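Local coordinates for transglutaminase-like domain-containing protein (Streptococcus suis, PDB 4XZ7) that probably acts as a transglutaminase, forming a homodimer and serving as an antiphagocytic virulence factor, at residues 182-186 / 249-254; 228-234 / 259-264. All coordinates share one frame; numbering follows the deposited sequence.

Contact 1: residues 182-186 / 249-254; sequences KNINV and LGSDLF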
loop_
_atom_site.group_PDB
_atom_site.type_symbol
_atom_site.label_atom_id
_atom_site.label_comp_id
_atom_site.label_asym_id
_atom_site.label_seq_id
_atom_site.Cartn_x
_atom_site.Cartn_y
_atom_site.Cartn_z
ATOM N N LYS B 182 -2.728 -5.391 -6.755
ATOM C CA LYS B 182 -3.385 -5.853 -7.984
ATOM C C LYS B 182 -2.428 -6.566 -8.955
ATOM O O LYS B 182 -2.860 -7.361 -9.793
ATOM C CB LYS B 182 -4.069 -4.674 -8.680
ATOM C CG LYS B 182 -3.110 -3.605 -9.209
ATOM C CD LYS B 182 -3.862 -2.397 -9.787
ATOM C CE LYS B 182 -2.925 -1.494 -10.607
ATOM N NZ LYS B 182 -3.585 -0.264 -11.104
ATOM N N ASN B 183 -1.130 -6.316 -8.816
ATOM C CA ASN B 183 -0.136 -6.952 -9.689
ATOM C C ASN B 183 0.760 -7.986 -9.007
ATOM O O ASN B 183 1.723 -8.484 -9.607
ATOM C CB ASN B 183 0.742 -5.878 -10.329
ATOM C CG ASN B 183 0.004 -5.080 -11.392
ATOM O OD1 ASN B 183 -1.181 -5.315 -11.651
ATOM N ND2 ASN B 183 0.702 -4.128 -12.009
ATOM N N ILE B 184 0.468 -8.308 -7.750
ATOM C CA ILE B 184 1.224 -9.365 -7.090
ATOM C C ILE B 184 0.303 -10.515 -6.715
ATOM O O ILE B 184 -0.896 -10.468 -6.999
ATOM C CB ILE B 184 1.966 -8.864 -5.842
ATOM C CG1 ILE B 184 1.007 -8.214 -4.838
ATOM C CG2 ILE B 184 3.076 -7.920 -6.247
ATOM C CD1 ILE B 184 1.688 -7.791 -3.515
ATOM N N ASN B 185 0.862 -11.547 -6.082
ATOM C CA ASN B 185 0.153 -12.822 -5.948
ATOM C C ASN B 185 -0.369 -13.233 -7.315
ATOM O O ASN B 185 -1.504 -13.653 -7.451
ATOM C CB ASN B 185 -1.001 -12.710 -4.937
ATOM C CG ASN B 185 -0.583 -12.012 -3.662
ATOM O OD1 ASN B 185 0.381 -12.414 -3.010
ATOM N ND2 ASN B 185 -1.278 -10.938 -3.322
ATOM N N VAL B 186 0.465 -13.060 -8.338
ATOM C CA VAL B 186 0.066 -13.367 -9.696
ATOM C C VAL B 186 -0.325 -14.851 -9.837
ATOM O O VAL B 186 0.358 -15.737 -9.315
ATOM C CB VAL B 186 1.191 -13.032 -10.683
ATOM C CG1 VAL B 186 0.852 -13.576 -12.084
ATOM C CG2 VAL B 186 1.441 -11.534 -10.707
ATOM N N LEU B 249 4.876 0.075 -11.179
ATOM C CA LEU B 249 3.789 -0.096 -12.150
ATOM C C LEU B 249 4.254 0.103 -13.597
ATOM O O LEU B 249 3.616 -0.391 -14.546
ATOM C CB LEU B 249 2.651 0.873 -11.861
ATOM C CG LEU B 249 1.893 0.647 -10.561
ATOM C CD1 LEU B 249 0.984 1.861 -10.318
ATOM C CD2 LEU B 249 1.077 -0.614 -10.701
ATOM N N GLY B 250 5.343 0.844 -13.779
ATOM C CA GLY B 250 5.881 1.032 -15.117
ATOM C C GLY B 250 6.977 0.046 -15.478
ATOM O O GLY B 250 7.429 0.007 -16.642
ATOM N N SER B 251 7.423 -0.733 -14.483
ATOM C CA SER B 251 8.572 -1.626 -14.663
ATOM C C SER B 251 8.248 -3.122 -14.696
ATOM O O SER B 251 9.066 -3.919 -15.174
ATOM C CB SER B 251 9.593 -1.386 -13.550
ATOM O OG SER B 251 10.074 -0.050 -13.574
ATOM N N ASP B 252 7.082 -3.516 -14.171
ATOM C CA ASP B 252 6.789 -4.940 -14.069
ATOM C C ASP B 252 6.171 -5.503 -15.345
ATOM O O ASP B 252 5.932 -4.782 -16.316
ATOM C CB ASP B 252 5.897 -5.262 -12.849
ATOM C CG ASP B 252 4.449 -4.781 -12.980
ATOM O OD1 ASP B 252 3.954 -4.525 -14.091
ATOM O OD2 ASP B 252 3.781 -4.689 -11.926
ATOM N N LEU B 253 5.876 -6.792 -15.307
ATOM C CA LEU B 253 5.522 -7.532 -16.507
ATOM C C LEU B 253 4.196 -7.100 -17.117
ATOM O O LEU B 253 3.873 -7.508 -18.228
ATOM C CB LEU B 253 5.485 -9.031 -16.222
ATOM C CG LEU B 253 4.410 -9.653 -15.324
ATOM C CD1 LEU B 253 4.462 -11.191 -15.478
ATOM C CD2 LEU B 253 4.591 -9.278 -13.863
ATOM N N PHE B 254 3.442 -6.268 -16.401
ATOM C CA PHE B 254 2.124 -5.843 -16.876
ATOM C C PHE B 254 2.125 -4.441 -17.473
ATOM O O PHE B 254 1.110 -3.974 -17.993
ATOM C CB PHE B 254 1.123 -5.893 -15.734
ATOM C CG PHE B 254 1.005 -7.249 -15.102
ATOM C CD1 PHE B 254 0.603 -8.352 -15.855
ATOM C CD2 PHE B 254 1.285 -7.425 -13.767
ATOM C CE1 PHE B 254 0.489 -9.595 -15.273
ATOM C CE2 PHE B 254 1.165 -8.674 -13.181
ATOM C CZ PHE B 254 0.768 -9.755 -13.936
#
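Asn183 faces both Asp252 and Phe254, its amide reaching the carboxylate of one and sliding past the ring of the other in the opposite direction. The contact docks the loop between helix 170-181 and helix 188-205 onto helix 245-251 and the residues that follow, in the transglutaminase-like part of the chain. With CG anti to the carbonyl carbon (chi1 -72°), the amide of Asn183 is swung toward Asp252, and ND2 donates a hydrogen bond to Asp252 OD2 (3.1 Å). OD2 accepts through its syn lone pair, although amide and carboxylate planes are 53° apart. Tyr173 and Asn167 of the second subunit bond to this oxygen too, so three hydrogen-bond partners grip it at the dimer interface. The far end of the amide, Asn183 OD1, is bonded by Arg190, whose guanidinium also makes a cation-pi contact with Phe254.

The Phe254 ring is contacted on one face and along its edge. CG of Leu253 stands over the centre of one face, while Asn183 O lies at its edge in the ring plane, 3.6 Å from Phe254 CE2. Val186 points at the ring head-on, CG2 meeting the same edge at Phe254 CZ, 3.7 Å away. Leu249 crosses Asn183 at about a right angle, its CD2 3.8 Å from Asn183 ND2. The other oxygen of Asp252, OD1, makes a capping bond 2.9 Å long with Phe254 N, which meets it from above the carboxylate plane.

Contact 2: residues 228-234 / 259-264; sequences TTYDWEA and RQKAMC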
loop_
_atom_site.group_PDB
_atom_site.type_symbol
_atom_site.label_atom_id
_atom_site.label_comp_id
_atom_site.label_asym_id
_atom_site.label_seq_id
_atom_site.Cartn_x
_atom_site.Cartn_y
_atom_site.Cartn_z
ATOM N N THR B 228 3.081 2.308 -26.860
ATOM C CA THR B 228 3.181 2.337 -25.417
ATOM C C THR B 228 3.660 3.705 -24.962
ATOM O O THR B 228 4.640 4.204 -25.472
ATOM C CB THR B 228 4.143 1.278 -24.932
ATOM O OG1 THR B 228 3.826 0.040 -25.576
ATOM C CG2 THR B 228 4.060 1.138 -23.420
ATOM N N THR B 229 2.973 4.310 -24.001
ATOM C CA THR B 229 3.419 5.593 -23.462
ATOM C C THR B 229 4.645 5.416 -22.557
ATOM O O THR B 229 4.648 4.553 -21.682
ATOM C CB THR B 229 2.285 6.275 -22.670
ATOM O OG1 THR B 229 1.247 6.658 -23.581
ATOM C CG2 THR B 229 2.787 7.492 -21.935
ATOM N N TYR B 230 5.695 6.198 -22.787
ATOM C CA TYR B 230 6.781 6.280 -21.811
ATOM C C TYR B 230 6.362 7.162 -20.619
ATOM O O TYR B 230 5.901 8.293 -20.795
ATOM C CB TYR B 230 8.077 6.833 -22.434
ATOM C CG TYR B 230 9.276 6.469 -21.573
ATOM C CD1 TYR B 230 9.795 5.184 -21.608
ATOM C CD2 TYR B 230 9.836 7.383 -20.681
ATOM C CE1 TYR B 230 10.851 4.808 -20.808
ATOM C CE2 TYR B 230 10.910 7.013 -19.858
ATOM C CZ TYR B 230 11.409 5.717 -19.937
ATOM O OH TYR B 230 12.467 5.298 -19.159
ATOM N N ASP B 231 6.540 6.662 -19.409
ATOM C CA ASP B 231 6.042 7.382 -18.246
ATOM C C ASP B 231 7.035 8.443 -17.812
ATOM O O ASP B 231 7.810 8.228 -16.879
ATOM C CB ASP B 231 5.751 6.426 -17.086
ATOM C CG ASP B 231 4.947 7.095 -15.971
ATOM O OD1 ASP B 231 4.879 8.336 -15.947
ATOM O OD2 ASP B 231 4.386 6.385 -15.115
ATOM N N TRP B 232 7.002 9.592 -18.489
ATOM C CA TRP B 232 7.916 10.683 -18.197
ATOM C C TRP B 232 7.939 11.103 -16.704
ATOM O O TRP B 232 9.015 11.299 -16.127
ATOM C CB TRP B 232 7.579 11.885 -19.108
ATOM C CG TRP B 232 7.684 11.498 -20.548
ATOM C CD1 TRP B 232 6.658 11.360 -21.448
ATOM C CD2 TRP B 232 8.875 11.133 -21.243
ATOM N NE1 TRP B 232 7.146 10.965 -22.673
ATOM C CE2 TRP B 232 8.508 10.816 -22.571
ATOM C CE3 TRP B 232 10.228 11.068 -20.882
ATOM C CZ2 TRP B 232 9.435 10.423 -23.523
ATOM C CZ3 TRP B 232 11.156 10.684 -21.836
ATOM C CH2 TRP B 232 10.758 10.366 -23.136
ATOM N N GLU B 233 6.768 11.220 -16.082
ATOM C CA GLU B 233 6.664 11.625 -14.670
ATOM C C GLU B 233 7.367 10.664 -13.715
ATOM O O GLU B 233 8.151 11.069 -12.845
ATOM C CB GLU B 233 5.198 11.728 -14.266
ATOM C CG GLU B 233 4.440 12.832 -14.944
ATOM C CD GLU B 233 4.276 14.027 -14.040
ATOM O OE1 GLU B 233 4.901 15.074 -14.321
ATOM O OE2 GLU B 233 3.529 13.911 -13.042
ATOM N N ALA B 234 7.081 9.382 -13.872
ATOM C CA ALA B 234 7.693 8.382 -13.009
ATOM C C ALA B 234 9.202 8.316 -13.234
ATOM O O ALA B 234 9.951 8.129 -12.284
ATOM C CB ALA B 234 7.059 7.030 -13.235
ATOM N N ARG B 259 -1.122 -2.016 -18.879
ATOM C CA ARG B 259 -1.192 -0.599 -18.555
ATOM C C ARG B 259 -0.945 0.277 -19.782
ATOM O O ARG B 259 -1.429 1.408 -19.851
ATOM C CB ARG B 259 -0.184 -0.298 -17.455
ATOM C CG ARG B 259 -0.213 1.089 -16.871
ATOM C CD ARG B 259 0.785 1.098 -15.749
ATOM N NE ARG B 259 0.795 2.340 -14.989
ATOM C CZ ARG B 259 1.816 3.188 -14.970
ATOM N NH1 ARG B 259 2.904 2.919 -15.684
ATOM N NH2 ARG B 259 1.760 4.289 -14.226
ATOM N N GLN B 260 -0.171 -0.247 -20.730
ATOM C CA GLN B 260 0.224 0.466 -21.947
ATOM C C GLN B 260 1.020 1.734 -21.636
ATOM O O GLN B 260 1.056 2.687 -22.417
ATOM C CB GLN B 260 -1.009 0.793 -22.790
ATOM C CG GLN B 260 -1.891 -0.420 -23.076
ATOM C CD GLN B 260 -2.924 -0.141 -24.145
ATOM O OE1 GLN B 260 -3.865 0.613 -23.928
ATOM N NE2 GLN B 260 -2.735 -0.734 -25.319
ATOM N N LYS B 261 1.674 1.723 -20.484
ATOM C CA LYS B 261 2.446 2.855 -20.025
ATOM C C LYS B 261 3.566 2.265 -19.199
ATOM O O LYS B 261 3.321 1.487 -18.267
ATOM C CB LYS B 261 1.590 3.815 -19.196
ATOM C CG LYS B 261 2.236 5.150 -18.860
ATOM C CD LYS B 261 1.240 5.985 -18.044
ATOM C CE LYS B 261 1.710 7.400 -17.817
ATOM N NZ LYS B 261 0.817 8.039 -16.822
ATOM N N ALA B 262 4.797 2.622 -19.536
ATOM C CA ALA B 262 5.924 1.880 -18.993
ATOM C C ALA B 262 7.215 2.684 -19.000
ATOM O O ALA B 262 7.313 3.731 -19.656
ATOM C CB ALA B 262 6.110 0.574 -19.776
ATOM N N MET B 263 8.162 2.207 -18.242
ATOM C CA MET B 263 9.510 2.671 -18.257
ATOM C C MET B 263 10.434 1.597 -18.759
ATOM O O MET B 263 9.981 0.575 -19.129
ATOM C CB MET B 263 9.915 3.107 -16.880
ATOM C CG MET B 263 9.370 4.441 -16.568
ATOM S SD MET B 263 9.379 4.915 -14.882
ATOM C CE MET B 263 11.025 4.673 -14.357
ATOM N N CYS B 264 11.720 1.869 -18.732
ATOM C CA CYS B 264 12.723 1.032 -19.359
ATOM C C CYS B 264 12.690 -0.461 -19.005
ATOM O O CYS B 264 12.759 -1.268 -19.870
ATOM C CB CYS B 264 14.144 1.614 -19.228
ATOM S SG CYS B 264 14.841 1.691 -17.582
HETATM O O HOH W 1 -0.694 4.599 -23.998
#
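The Tyr230 ring lies obliquely against the backbone of residues 262-264, CE1 coming within 3.6 Å of Met263 CA, while its CD2 side rests over one face of the Trp232 ring, toward the rim. The Arg259 guanidinium has Lys261 CD over one face, and at its edge, near its plane, Asp231 OD2, held by NH2 in a weak, long salt bridge (3.5 Å).

Between these groups runs a short two-stranded parallel sheet, 229-230 with 261-262, bridged at Thr229-Lys261 and Tyr230-Ala262. Thr229 makes two bonds to the neighbouring strand, its N donating to Gln260 O and its O accepting from Ala262 N at 2.9 Å. Asp231 N then donates to Ala262 O. Thr229 and Lys261 run alongside each other on one face of the sheet, CG2 against CG, and a water joins Thr229 OG1 to Gln260 O. Beyond the sheet, Met263, with chi2 near anti (164°), sets SD 3.5 Å from Ala234 CB.

Asp231 is the N-cap of helix 232-239: OD1 accepts from Ala234 N at 3.2 Å, met from well above the carboxylate plane. Met263 holds the N-cap position of helix 264-277, so each strand leads into a helix. Cys264, the first residue of its helix, packs on His295, consistent with the Cys-His arrangement of transglutaminase-like active sites. With Arg259, Lys261 and a helix N terminus around it, the Asp231 carboxylate is probably stabilised as the anion.

From the N terminus, the chain leaves helix 170-181 through 182-186, runs through helices 188-205 and 213-227, passes 228-234 and helix 232-239, and arrives at 249-254, where contact 1 closes a largely helical loop of 62 residues. It continues through helix 255-259 to 259-264, where contact 2 closes a shorter loop of 24 residues begun inside the first. The two closures therefore cross. They also touch: Gly250 O and Met263 N lie 2.8 Å apart, a probable hydrogen bond. Together they tie the loop between helices 170-181 and 188-205, helix 245-251 and the start of helix 264-277 into one unit that also meets the second subunit.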